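Local coordinates for heat-shock protein cognate (HSC) co-chaperone sgt12 (Aspergillus fumigatus, PDB 3SZ7) that binds tail-anchored proteins bound for the endoplasmic reticulum, hands them to the GET pathway through get4 and get5, and docks heat-shock chaperones on its TPR domain, at residues 30-35 against 50-55; 43-49 against 74-78; 98-103 against 120-125. All blocks are in the same frame, centred on the assembly; numbering follows the deposited sequence.

Contact 1 of 3, residues 30-35 against 50-55; sequences AIDLYT and NRAAAY
Ala54 sits at the apolar centre, its methyl pointing at helix 27-40. Ile31 CG1 lies 3.6 Å from Ala54 CB, Ala30 CB 4.1 Å from the same Ala54 CB, and Tyr34 CE2 4.3 Å from it, with Ala54 CB at the edge of the Tyr34 ring. Ile31, in the mt rotamer, leaves its helix sideways and reaches over one face of the Tyr55 ring, with Ile31 CD1 3.6 Å from Tyr55 CD1. Tyr34 (chi1 m) slots in one turn further along: Asn50 CB rests on its face, 3.7 Å from the ring centroid, a CH-pi contact, while Tyr34 CD2 is 3.5 Å from Arg51 CA. The backbones on both sides are regular alpha-helix. The local axes run nearly antiparallel, at 162° (signed crossing -162°), with a closest approach of 9.0 Å, and the CA atoms of Ile31 and Arg51 are 5.6 Å apart. This is how the second helix of one tetratricopeptide repeat packs on the first helix of the next: 27-40 closes the predicted TPR 1 and 45-57 opens TPR 2, so the pairing propagates the superhelix. Helix 9-23 meets the contact too, through Met22, which touches Tyr34 and Ala54, and Asn19, whose OD1 is hydrogen-bonded to Tyr34 OH. At the polar edge Arg51, extended at chi1 and chi2 and turned to p at chi3, donates from NH1 to Thr35 OG1 (2.9 Å, 159°). Thr35 OG1 in turn donates to Ile31 O at 2.6 Å, and Arg51 NE forms a salt bridge with Asp67 of helix 61-74.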
ATOM      1  N   ALA A  30      -2.503  -4.869 -17.327  1.00 24.08           N
ATOM      2  CA  ALA A  30      -1.303  -4.368 -16.666  1.00 26.96           C
ATOM      3  C   ALA A  30      -0.672  -5.475 -15.842  1.00 24.84           C
ATOM      4  O   ALA A  30       0.533  -5.714 -15.915  1.00 21.78           O
ATOM      5  CB  ALA A  30      -1.638  -3.176 -15.780  1.00 26.99           C
ATOM      6  N   ILE A  31      -1.501  -6.154 -15.058  1.00 23.23           N
ATOM      7  CA  ILE A  31      -1.037  -7.284 -14.262  1.00 23.70           C
ATOM      8  C   ILE A  31      -0.332  -8.320 -15.137  1.00 24.03           C
ATOM      9  O   ILE A  31       0.717  -8.838 -14.769  1.00 24.78           O
ATOM     10  CB  ILE A  31      -2.197  -7.942 -13.500  1.00 22.75           C
ATOM     11  CG1 ILE A  31      -2.713  -6.994 -12.409  1.00 19.72           C
ATOM     12  CG2 ILE A  31      -1.755  -9.268 -12.900  1.00 26.20           C
ATOM     13  CD1 ILE A  31      -4.068  -7.368 -11.870  1.00 21.40           C
ATOM     14  N   ASP A  32      -0.900  -8.617 -16.302  1.00 22.16           N
ATOM     15  CA  ASP A  32      -0.290  -9.617 -17.174  1.00 27.45           C
ATOM     16  C   ASP A  32       1.034  -9.142 -17.765  1.00 33.14           C
ATOM     17  O   ASP A  32       1.985  -9.917 -17.856  1.00 28.04           O
ATOM     18  CB  ASP A  32      -1.235 -10.059 -18.292  1.00 28.90           C
ATOM     19  CG  ASP A  32      -0.650 -11.191 -19.121  1.00 41.28           C
ATOM     20  OD1 ASP A  32      -0.553 -12.320 -18.597  1.00 43.86           O
ATOM     21  OD2 ASP A  32      -0.281 -10.953 -20.289  1.00 37.96           O
ATOM     22  N   LEU A  33       1.094  -7.872 -18.158  1.00 21.52           N
ATOM     23  CA  LEU A  33       2.307  -7.299 -18.738  1.00 24.84           C
ATOM     24  C   LEU A  33       3.453  -7.187 -17.730  1.00 27.65           C
ATOM     25  O   LEU A  33       4.613  -7.446 -18.060  1.00 25.27           O
ATOM     26  CB  LEU A  33       2.003  -5.930 -19.350  1.00 28.49           C
ATOM     27  CG  LEU A  33       1.147  -5.977 -20.625  1.00 28.22           C
ATOM     28  CD1 LEU A  33       0.503  -4.627 -20.907  1.00 30.11           C
ATOM     29  CD2 LEU A  33       1.988  -6.440 -21.805  1.00 32.21           C
ATOM     30  N   TYR A  34       3.131  -6.795 -16.503  1.00 21.88           N
ATOM     31  CA  TYR A  34       4.136  -6.714 -15.453  1.00 21.96           C
ATOM     32  C   TYR A  34       4.638  -8.112 -15.116  1.00 24.39           C
ATOM     33  O   TYR A  34       5.814  -8.306 -14.802  1.00 22.92           O
ATOM     34  CB  TYR A  34       3.547  -6.072 -14.195  1.00 18.30           C
ATOM     35  CG  TYR A  34       3.241  -4.597 -14.319  1.00 21.40           C
ATOM     36  CD1 TYR A  34       4.060  -3.749 -15.055  1.00 23.49           C
ATOM     37  CD2 TYR A  34       2.134  -4.049 -13.684  1.00 20.37           C
ATOM     38  CE1 TYR A  34       3.779  -2.396 -15.157  1.00 23.30           C
ATOM     39  CE2 TYR A  34       1.846  -2.700 -13.780  1.00 20.67           C
ATOM     40  CZ  TYR A  34       2.666  -1.880 -14.515  1.00 17.36           C
ATOM     41  OH  TYR A  34       2.371  -0.540 -14.596  1.00 21.65           O
ATOM     42  N   THR A  35       3.723  -9.077 -15.156  1.00 19.34           N
ATOM     43  CA  THR A  35       4.062 -10.476 -14.916  1.00 22.76           C
ATOM     44  C   THR A  35       5.024 -10.993 -15.986  1.00 25.02           C
ATOM     45  O   THR A  35       5.946 -11.755 -15.688  1.00 23.73           O
ATOM     46  CB  THR A  35       2.797 -11.355 -14.880  1.00 26.88           C
ATOM     47  OG1 THR A  35       1.963 -10.950 -13.784  1.00 23.75           O
ATOM     48  CG2 THR A  35       3.162 -12.829 -14.724  1.00 27.77           C
ATOM     49  N   ASN A  50       5.094  -2.007  -9.309  1.00 19.24           N
ATOM     50  CA  ASN A  50       4.118  -1.681 -10.340  1.00 14.46           C
ATOM     51  C   ASN A  50       2.959  -2.676 -10.391  1.00 20.52           C
ATOM     52  O   ASN A  50       1.805  -2.276 -10.475  1.00 19.26           O
ATOM     53  CB  ASN A  50       4.782  -1.538 -11.714  1.00 16.97           C
ATOM     54  CG  ASN A  50       5.499  -0.210 -11.880  1.00 24.32           C
ATOM     55  OD1 ASN A  50       5.521   0.618 -10.968  1.00 24.45           O
ATOM     56  ND2 ASN A  50       6.102  -0.005 -13.044  1.00 25.20           N
ATOM     57  N   ARG A  51       3.257  -3.970 -10.329  1.00 17.54           N
ATOM     58  CA  ARG A  51       2.190  -4.963 -10.326  1.00 14.22           C
ATOM     59  C   ARG A  51       1.330  -4.829  -9.070  1.00 18.70           C
ATOM     60  O   ARG A  51       0.121  -5.067  -9.105  1.00 19.21           O
ATOM     61  CB  ARG A  51       2.729  -6.393 -10.469  1.00 17.97           C
ATOM     62  CG  ARG A  51       1.635  -7.395 -10.825  1.00 19.70           C
ATOM     63  CD  ARG A  51       2.178  -8.770 -11.187  1.00 19.43           C
ATOM     64  NE  ARG A  51       2.854  -9.401 -10.059  1.00 22.33           N
ATOM     65  CZ  ARG A  51       3.390 -10.615 -10.097  1.00 21.46           C
ATOM     66  NH1 ARG A  51       3.323 -11.339 -11.211  1.00 23.58           N
ATOM     67  NH2 ARG A  51       3.990 -11.107  -9.020  1.00 24.80           N
ATOM     68  N   ALA A  52       1.959  -4.449  -7.962  1.00 15.51           N
ATOM     69  CA  ALA A  52       1.223  -4.187  -6.724  1.00 18.07           C
ATOM     70  C   ALA A  52       0.205  -3.069  -6.921  1.00 19.90           C
ATOM     71  O   ALA A  52      -0.910  -3.144  -6.412  1.00 17.41           O
ATOM     72  CB  ALA A  52       2.177  -3.845  -5.582  1.00 16.54           C
ATOM     73  N   ALA A  53       0.586  -2.035  -7.664  1.00 15.93           N
ATOM     74  CA  ALA A  53      -0.319  -0.916  -7.908  1.00 17.92           C
ATOM     75  C   ALA A  53      -1.528  -1.383  -8.705  1.00 16.79           C
ATOM     76  O   ALA A  53      -2.658  -0.935  -8.466  1.00 18.27           O
ATOM     77  CB  ALA A  53       0.399   0.208  -8.645  1.00 17.04           C
ATOM     78  N   ALA A  54      -1.284  -2.283  -9.656  1.00 17.20           N
ATOM     79  CA  ALA A  54      -2.348  -2.812 -10.503  1.00 20.30           C
ATOM     80  C   ALA A  54      -3.285  -3.710  -9.702  1.00 18.02           C
ATOM     81  O   ALA A  54      -4.508  -3.674  -9.885  1.00 21.70           O
ATOM     82  CB  ALA A  54      -1.753  -3.571 -11.691  1.00 22.92           C
ATOM     83  N   TYR A  55      -2.715  -4.514  -8.808  1.00 16.95           N
ATOM     84  CA  TYR A  55      -3.528  -5.332  -7.921  1.00 21.77           C
ATOM     85  C   TYR A  55      -4.395  -4.447  -7.022  1.00 18.29           C
ATOM     86  O   TYR A  55      -5.590  -4.687  -6.883  1.00 21.45           O
ATOM     87  CB  TYR A  55      -2.654  -6.264  -7.082  1.00 15.81           C
ATOM     88  CG  TYR A  55      -2.258  -7.540  -7.802  1.00 14.97           C
ATOM     89  CD1 TYR A  55      -3.201  -8.291  -8.491  1.00 16.26           C
ATOM     90  CD2 TYR A  55      -0.943  -7.986  -7.792  1.00 22.88           C
ATOM     91  CE1 TYR A  55      -2.843  -9.460  -9.150  1.00 17.91           C
ATOM     92  CE2 TYR A  55      -0.578  -9.149  -8.447  1.00 25.07           C
ATOM     93  CZ  TYR A  55      -1.534  -9.880  -9.123  1.00 26.97           C
ATOM     94  OH  TYR A  55      -1.174 -11.037  -9.774  1.00 32.84           O
TER

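Contact 2 of 3, residues 43-49 against 74-78; sequences ANPIYLS and VDPKY
Tyr78, the last residue of a type I turn, reaches across to the start of helix 45-57: with chi1 at t, it brings the CD2/CE2 side of its ring up to the first helical turn. Tyr78 CE2 comes within 3.5 Å of Pro45 O, which lies near the ring plane, and within 3.4 Å of Ser49 OG. Ser49 OG itself donates to Pro45 O at 2.8 Å. Pro45 CB is 3.9 Å from Tyr78 CD2, and Ile46 CG1 is 4.2 Å from Tyr78 CZ. Beside it, Val74 (chi1 t) brings CG2 to 4.0 Å from Ala43 CB and CG1 to 4.2 Å from Pro45 CD, while Pro45 CG lies 4.1 Å from Asp75 CB. The nearest CA atoms are those of Pro45 and Asp75, 6.6 Å apart.

Each side is shaped by an Asx residue. Asn44 is the N-cap of helix 45-57, its OD1 accepting from Tyr47 N at 2.9 Å. Asp75 leaves the helical conformation and opens the turn closed by Tyr78 N to Asp75 O at 3.0 Å; its OD1 also accepts from Lys77 N at 3.2 Å, an Asx turn. The contact sets the start of the first helix of TPR 2 against the link to TPR 3, between helices 61-74 and 79-91. Leu48 packs on helix 61-74 at Leu70 and Ala71, and Pro76 O receives a hydrogen bond from Trp82 of helix 79-91.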
ATOM      1  N   ALA A  43      11.412 -11.153  -9.353  1.00 19.47           N
ATOM      2  CA  ALA A  43      11.553 -10.391  -8.113  1.00 20.93           C
ATOM      3  C   ALA A  43      12.167  -8.995  -8.277  1.00 23.94           C
ATOM      4  O   ALA A  43      12.734  -8.451  -7.333  1.00 21.42           O
ATOM      5  CB  ALA A  43      12.328 -11.205  -7.072  1.00 24.62           C
ATOM      6  N   ASN A  44      12.058  -8.410  -9.464  1.00 17.09           N
ATOM      7  CA  ASN A  44      12.496  -7.034  -9.633  1.00 17.96           C
ATOM      8  C   ASN A  44      11.581  -6.096  -8.845  1.00 19.96           C
ATOM      9  O   ASN A  44      10.370  -6.126  -9.028  1.00 19.20           O
ATOM     10  CB  ASN A  44      12.513  -6.635 -11.104  1.00 17.54           C
ATOM     11  CG  ASN A  44      12.971  -5.209 -11.302  1.00 23.67           C
ATOM     12  OD1 ASN A  44      12.167  -4.280 -11.280  1.00 23.90           O
ATOM     13  ND2 ASN A  44      14.274  -5.024 -11.479  1.00 20.51           N
ATOM     14  N   PRO A  45      12.158  -5.273  -7.956  1.00 20.41           N
ATOM     15  CA  PRO A  45      11.335  -4.435  -7.070  1.00 16.17           C
ATOM     16  C   PRO A  45      10.519  -3.378  -7.811  1.00 17.84           C
ATOM     17  O   PRO A  45       9.428  -3.044  -7.360  1.00 18.34           O
ATOM     18  CB  PRO A  45      12.363  -3.776  -6.150  1.00 19.19           C
ATOM     19  CG  PRO A  45      13.656  -3.844  -6.902  1.00 32.89           C
ATOM     20  CD  PRO A  45      13.598  -5.117  -7.687  1.00 24.27           C
ATOM     21  N   ILE A  46      11.030  -2.860  -8.923  1.00 16.39           N
ATOM     22  CA  ILE A  46      10.262  -1.892  -9.699  1.00 19.63           C
ATOM     23  C   ILE A  46       9.058  -2.563 -10.340  1.00 22.24           C
ATOM     24  O   ILE A  46       7.939  -2.068 -10.232  1.00 20.82           O
ATOM     25  CB  ILE A  46      11.113  -1.202 -10.783  1.00 23.40           C
ATOM     26  CG1 ILE A  46      12.194  -0.343 -10.126  1.00 28.02           C
ATOM     27  CG2 ILE A  46      10.231  -0.341 -11.670  1.00 26.02           C
ATOM     28  CD1 ILE A  46      13.099   0.356 -11.119  1.00 37.85           C
ATOM     29  N   TYR A  47       9.290  -3.697 -10.996  1.00 20.16           N
ATOM     30  CA  TYR A  47       8.205  -4.437 -11.635  1.00 21.58           C
ATOM     31  C   TYR A  47       7.218  -4.952 -10.594  1.00 19.79           C
ATOM     32  O   TYR A  47       6.006  -4.943 -10.820  1.00 17.93           O
ATOM     33  CB  TYR A  47       8.742  -5.609 -12.456  1.00 19.14           C
ATOM     34  CG  TYR A  47       9.748  -5.239 -13.520  1.00 23.77           C
ATOM     35  CD1 TYR A  47       9.874  -3.928 -13.968  1.00 25.86           C
ATOM     36  CD2 TYR A  47      10.570  -6.207 -14.083  1.00 17.61           C
ATOM     37  CE1 TYR A  47      10.801  -3.595 -14.950  1.00 24.47           C
ATOM     38  CE2 TYR A  47      11.487  -5.885 -15.058  1.00 15.46           C
ATOM     39  CZ  TYR A  47      11.602  -4.582 -15.486  1.00 23.59           C
ATOM     40  OH  TYR A  47      12.525  -4.272 -16.458  1.00 24.37           O
ATOM     41  N   LEU A  48       7.734  -5.406  -9.455  1.00 14.03           N
ATOM     42  CA  LEU A  48       6.866  -5.866  -8.370  1.00 14.04           C
ATOM     43  C   LEU A  48       5.974  -4.758  -7.837  1.00 17.63           C
ATOM     44  O   LEU A  48       4.778  -4.965  -7.609  1.00 15.30           O
ATOM     45  CB  LEU A  48       7.682  -6.458  -7.220  1.00 15.60           C
ATOM     46  CG  LEU A  48       8.240  -7.864  -7.439  1.00 16.70           C
ATOM     47  CD1 LEU A  48       9.178  -8.227  -6.305  1.00 16.13           C
ATOM     48  CD2 LEU A  48       7.095  -8.859  -7.541  1.00 17.51           C
ATOM     49  N   SER A  49       6.552  -3.581  -7.623  1.00 17.69           N
ATOM     50  CA  SER A  49       5.790  -2.486  -7.035  1.00 16.14           C
ATOM     51  C   SER A  49       4.765  -1.952  -8.022  1.00 15.52           C
ATOM     52  O   SER A  49       3.687  -1.516  -7.626  1.00 14.80           O
ATOM     53  CB  SER A  49       6.710  -1.378  -6.538  1.00 21.83           C
ATOM     54  OG  SER A  49       7.587  -1.888  -5.545  1.00 32.82           O
ATOM     55  N   VAL A  74      13.457  -7.736  -1.134  1.00 19.04           N
ATOM     56  CA  VAL A  74      14.546  -7.653  -2.104  1.00 20.17           C
ATOM     57  C   VAL A  74      15.318  -6.340  -1.981  1.00 29.66           C
ATOM     58  O   VAL A  74      16.548  -6.319  -2.052  1.00 26.35           O
ATOM     59  CB  VAL A  74      14.011  -7.797  -3.543  1.00 26.26           C
ATOM     60  CG1 VAL A  74      15.086  -7.429  -4.560  1.00 28.96           C
ATOM     61  CG2 VAL A  74      13.501  -9.215  -3.768  1.00 19.40           C
ATOM     62  N   ASP A  75      14.588  -5.248  -1.785  1.00 19.18           N
ATOM     63  CA  ASP A  75      15.192  -3.925  -1.718  1.00 22.28           C
ATOM     64  C   ASP A  75      14.515  -3.070  -0.648  1.00 23.21           C
ATOM     65  O   ASP A  75      13.649  -2.252  -0.960  1.00 20.06           O
ATOM     66  CB  ASP A  75      15.088  -3.236  -3.082  1.00 22.99           C
ATOM     67  CG  ASP A  75      15.907  -1.962  -3.155  1.00 34.67           C
ATOM     68  OD1 ASP A  75      16.481  -1.557  -2.122  1.00 32.37           O
ATOM     69  OD2 ASP A  75      15.970  -1.358  -4.246  1.00 34.13           O
ATOM     70  N   PRO A  76      14.911  -3.256   0.620  1.00 18.05           N
ATOM     71  CA  PRO A  76      14.303  -2.518   1.734  1.00 16.27           C
ATOM     72  C   PRO A  76      14.555  -1.012   1.650  1.00 21.22           C
ATOM     73  O   PRO A  76      13.957  -0.252   2.413  1.00 24.96           O
ATOM     74  CB  PRO A  76      14.999  -3.104   2.967  1.00 20.29           C
ATOM     75  CG  PRO A  76      16.272  -3.681   2.457  1.00 22.88           C
ATOM     76  CD  PRO A  76      15.960  -4.184   1.077  1.00 23.99           C
ATOM     77  N   LYS A  77      15.425  -0.591   0.737  1.00 16.83           N
ATOM     78  CA  LYS A  77      15.744   0.828   0.575  1.00 23.98           C
ATOM     79  C   LYS A  77      14.894   1.496  -0.507  1.00 27.02           C
ATOM     80  O   LYS A  77      15.080   2.671  -0.815  1.00 31.42           O
ATOM     81  CB  LYS A  77      17.220   0.995   0.221  1.00 28.09           C
ATOM     82  CG  LYS A  77      18.179   0.380   1.222  1.00 42.82           C
ATOM     83  CD  LYS A  77      18.489   1.330   2.365  1.00 54.08           C
ATOM     84  CE  LYS A  77      19.812   0.958   3.023  1.00 59.20           C
ATOM     85  NZ  LYS A  77      20.155   1.857   4.161  1.00 66.79           N
ATOM     86  N   TYR A  78      13.970   0.742  -1.092  1.00 22.04           N
ATOM     87  CA  TYR A  78      13.136   1.264  -2.175  1.00 19.04           C
ATOM     88  C   TYR A  78      11.838   1.806  -1.601  1.00 22.62           C
ATOM     89  O   TYR A  78      10.913   1.047  -1.328  1.00 24.07           O
ATOM     90  CB  TYR A  78      12.871   0.171  -3.209  1.00 19.20           C
ATOM     91  CG  TYR A  78      12.039   0.589  -4.393  1.00 18.14           C
ATOM     92  CD1 TYR A  78      12.201   1.838  -4.984  1.00 25.30           C
ATOM     93  CD2 TYR A  78      11.124  -0.286  -4.949  1.00 15.89           C
ATOM     94  CE1 TYR A  78      11.443   2.204  -6.077  1.00 22.54           C
ATOM     95  CE2 TYR A  78      10.371   0.071  -6.041  1.00 17.89           C
ATOM     96  CZ  TYR A  78      10.532   1.312  -6.603  1.00 21.32           C
ATOM     97  OH  TYR A  78       9.762   1.635  -7.696  1.00 21.31           O
TER

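Contact 3 of 3, residues 98-103 against 120-125; sequences AKEAYE and GLETTK
Helix against helix, this contact lies at the C-terminal end of the TPR array, where helix 115-133 follows the predicted third repeat and packs on that repeat's second helix, 95-109. An additional helix of this kind, often called the capping helix, commonly closes TPR arrays. Both segments are regular alpha-helix, nearly antiparallel at 156° (signed crossing -156°), with local axes 9.1 Å apart at their closest. The closest CA atoms are those of Tyr102 and Leu121, 5.7 Å apart. The tight fit depends on Gly120. Tyr102 (chi1 m) lays its ring face over the backbone there, with Gly120 CA 3.9 Å from the ring centroid in a CH-pi contact and Tyr102 CD2 3.7 Å from Gly120 C; a CB at this position would clash with Tyr102 CZ. Tyr102 CB and Leu121 CB are 4.0 Å apart. Leu121, rotamer tp, turns CD1 to within 3.8 Å of Lys99 O and 3.9 Å of Glu103 CG. One turn further along the second helix, Thr124 (chi1 m) points its CG2 at Lys99 N (3.6 Å), Lys99 CB (3.8 Å) and Ala98 CB (4.1 Å). Phe90 of helix 79-91 touches Thr124 as well. Further out, Lys99 CE and Lys125 CE are 4.2 Å apart. Two polar bonds stay within their own helix: Thr124 OG1 donates to Gly120 O at 2.8 Å, and Lys99 NZ forms a salt bridge with Glu103 OE2 at 2.7 Å. Across the interface, then, cohesion comes from shape and van der Waals contact, with the aliphatic parts of charged side chains flanking the apolar ones.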
ATOM      1  N   ALA A  98       0.128  -1.222   8.323  1.00 10.81           N
ATOM      2  CA  ALA A  98       0.240  -0.079   7.420  1.00 11.77           C
ATOM      3  C   ALA A  98       1.111   1.008   8.043  1.00 14.44           C
ATOM      4  O   ALA A  98       1.946   1.607   7.371  1.00 11.67           O
ATOM      5  CB  ALA A  98      -1.146   0.474   7.066  1.00  8.65           C
ATOM      6  N   LYS A  99       0.923   1.254   9.336  1.00 12.54           N
ATOM      7  CA  LYS A  99       1.723   2.251  10.029  1.00 12.18           C
ATOM      8  C   LYS A  99       3.208   1.902   9.940  1.00 11.48           C
ATOM      9  O   LYS A  99       4.039   2.755   9.610  1.00 14.24           O
ATOM     10  CB  LYS A  99       1.286   2.365  11.490  1.00 12.63           C
ATOM     11  CG  LYS A  99       2.163   3.281  12.337  1.00 12.80           C
ATOM     12  CD  LYS A  99       1.643   3.323  13.769  1.00 18.90           C
ATOM     13  CE  LYS A  99       2.480   4.244  14.652  1.00 41.92           C
ATOM     14  NZ  LYS A  99       3.793   3.642  15.017  1.00 43.90           N
ATOM     15  N   GLU A 100       3.538   0.642  10.218  1.00 12.40           N
ATOM     16  CA  GLU A 100       4.924   0.178  10.141  1.00 11.82           C
ATOM     17  C   GLU A 100       5.505   0.342   8.738  1.00 11.41           C
ATOM     18  O   GLU A 100       6.640   0.778   8.583  1.00 13.36           O
ATOM     19  CB  GLU A 100       5.032  -1.281  10.595  1.00 15.09           C
ATOM     20  CG  GLU A 100       4.654  -1.477  12.054  1.00 21.74           C
ATOM     21  CD  GLU A 100       4.704  -2.930  12.490  1.00 37.23           C
ATOM     22  OE1 GLU A 100       4.861  -3.818  11.622  1.00 33.37           O
ATOM     23  OE2 GLU A 100       4.584  -3.182  13.706  1.00 37.53           O
ATOM     24  N   ALA A 101       4.725  -0.006   7.717  1.00 13.16           N
ATOM     25  CA  ALA A 101       5.212   0.103   6.341  1.00 12.20           C
ATOM     26  C   ALA A 101       5.463   1.557   5.958  1.00 13.13           C
ATOM     27  O   ALA A 101       6.470   1.875   5.326  1.00 13.46           O
ATOM     28  CB  ALA A 101       4.242  -0.545   5.362  1.00 12.80           C
ATOM     29  N   TYR A 102       4.541   2.444   6.320  1.00 10.66           N
ATOM     30  CA  TYR A 102       4.737   3.857   5.996  1.00 11.29           C
ATOM     31  C   TYR A 102       5.944   4.437   6.728  1.00 11.52           C
ATOM     32  O   TYR A 102       6.683   5.243   6.167  1.00 15.24           O
ATOM     33  CB  TYR A 102       3.491   4.685   6.302  1.00 10.53           C
ATOM     34  CG  TYR A 102       2.411   4.560   5.248  1.00  9.85           C
ATOM     35  CD1 TYR A 102       2.675   4.875   3.921  1.00 12.13           C
ATOM     36  CD2 TYR A 102       1.128   4.155   5.585  1.00 14.92           C
ATOM     37  CE1 TYR A 102       1.695   4.779   2.956  1.00 13.37           C
ATOM     38  CE2 TYR A 102       0.142   4.049   4.630  1.00 11.78           C
ATOM     39  CZ  TYR A 102       0.430   4.366   3.318  1.00 17.53           C
ATOM     40  OH  TYR A 102      -0.544   4.278   2.361  1.00 15.08           O
ATOM     41  N   GLU A 103       6.135   4.041   7.986  1.00 13.93           N
ATOM     42  CA  GLU A 103       7.286   4.516   8.740  1.00 13.65           C
ATOM     43  C   GLU A 103       8.585   4.073   8.081  1.00 16.06           C
ATOM     44  O   GLU A 103       9.513   4.862   7.936  1.00 15.92           O
ATOM     45  CB  GLU A 103       7.228   4.039  10.188  1.00 14.78           C
ATOM     46  CG  GLU A 103       6.160   4.739  11.003  1.00 13.67           C
ATOM     47  CD  GLU A 103       5.954   4.104  12.368  1.00 24.10           C
ATOM     48  OE1 GLU A 103       6.277   2.906  12.531  1.00 25.29           O
ATOM     49  OE2 GLU A 103       5.470   4.808  13.277  1.00 32.25           O
ATOM     50  N   GLY A 120      -0.377   9.137   4.240  1.00 13.08           N
ATOM     51  CA  GLY A 120      -0.692   7.759   4.572  1.00 13.06           C
ATOM     52  C   GLY A 120      -0.451   7.463   6.042  1.00 15.45           C
ATOM     53  O   GLY A 120      -1.289   6.849   6.712  1.00 13.48           O
ATOM     54  N   LEU A 121       0.696   7.897   6.554  1.00 13.88           N
ATOM     55  CA  LEU A 121       1.026   7.658   7.958  1.00 14.53           C
ATOM     56  C   LEU A 121       0.087   8.436   8.872  1.00 12.78           C
ATOM     57  O   LEU A 121      -0.389   7.915   9.884  1.00 12.12           O
ATOM     58  CB  LEU A 121       2.485   8.033   8.241  1.00 13.57           C
ATOM     59  CG  LEU A 121       2.972   7.806   9.677  1.00 15.23           C
ATOM     60  CD1 LEU A 121       2.772   6.348  10.082  1.00 14.72           C
ATOM     61  CD2 LEU A 121       4.438   8.213   9.840  1.00 19.36           C
ATOM     62  N   GLU A 122      -0.192   9.682   8.507  1.00 11.15           N
ATOM     63  CA  GLU A 122      -1.082  10.513   9.305  1.00 12.27           C
ATOM     64  C   GLU A 122      -2.468   9.878   9.398  1.00 12.14           C
ATOM     65  O   GLU A 122      -3.049   9.770  10.482  1.00 13.42           O
ATOM     66  CB  GLU A 122      -1.209  11.909   8.693  1.00 14.45           C
ATOM     67  CG  GLU A 122      -2.273  12.759   9.375  1.00 14.32           C
ATOM     68  CD  GLU A 122      -2.575  14.052   8.637  1.00 23.02           C
ATOM     69  OE1 GLU A 122      -1.678  14.574   7.943  1.00 24.94           O
ATOM     70  OE2 GLU A 122      -3.715  14.543   8.757  1.00 23.62           O
ATOM     71  N   THR A 123      -2.998   9.468   8.252  1.00 12.26           N
ATOM     72  CA  THR A 123      -4.333   8.875   8.194  1.00 13.92           C
ATOM     73  C   THR A 123      -4.401   7.547   8.950  1.00 15.11           C
ATOM     74  O   THR A 123      -5.380   7.279   9.649  1.00 15.31           O
ATOM     75  CB  THR A 123      -4.791   8.688   6.738  1.00 17.33           C
ATOM     76  OG1 THR A 123      -4.984   9.976   6.143  1.00 19.28           O
ATOM     77  CG2 THR A 123      -6.096   7.914   6.677  1.00 16.33           C
ATOM     78  N   THR A 124      -3.358   6.728   8.818  1.00 10.96           N
ATOM     79  CA  THR A 124      -3.283   5.465   9.551  1.00 12.00           C
ATOM     80  C   THR A 124      -3.239   5.695  11.065  1.00 14.16           C
ATOM     81  O   THR A 124      -3.947   5.032  11.829  1.00 12.51           O
ATOM     82  CB  THR A 124      -2.048   4.654   9.123  1.00 12.22           C
ATOM     83  OG1 THR A 124      -2.105   4.419   7.713  1.00 12.30           O
ATOM     84  CG2 THR A 124      -2.006   3.311   9.854  1.00 13.83           C
ATOM     85  N   LYS A 125      -2.413   6.635  11.505  1.00  9.84           N
ATOM     86  CA  LYS A 125      -2.336   6.929  12.933  1.00 12.16           C
ATOM     87  C   LYS A 125      -3.676   7.434  13.459  1.00 10.38           C
ATOM     88  O   LYS A 125      -4.058   7.142  14.590  1.00 13.86           O
ATOM     89  CB  LYS A 125      -1.268   7.980  13.218  1.00 13.11           C
ATOM     90  CG  LYS A 125       0.162   7.500  13.091  1.00 19.19           C
ATOM     91  CD  LYS A 125       1.116   8.654  13.386  1.00 29.48           C
ATOM     92  CE  LYS A 125       2.568   8.216  13.313  1.00 50.44           C
ATOM     93  NZ  LYS A 125       3.469   9.337  13.685  1.00 61.71           N
TER

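From the N terminus, helix 27-40 leads through a short connection into helix 45-57, and contact 1 closes this hairpin across the boundary of the first two repeats. Contact 2 starts within that loop, at residues 43-49, and closes a longer one at 74-78, so the two cross. They share helix 45-57, one using its N-terminal turn and the other the turns that follow, with centres about 13 Å apart. Contact 3 follows in series, joining helices 95-109 and 115-133; its centre is about 23 Å from contact 1's and 20 Å from contact 2's, touching neither. Contact 1 ties repeat one to repeat two, contact 2 the start of repeat two to its end, contact 3 the C-terminal helix to repeat three.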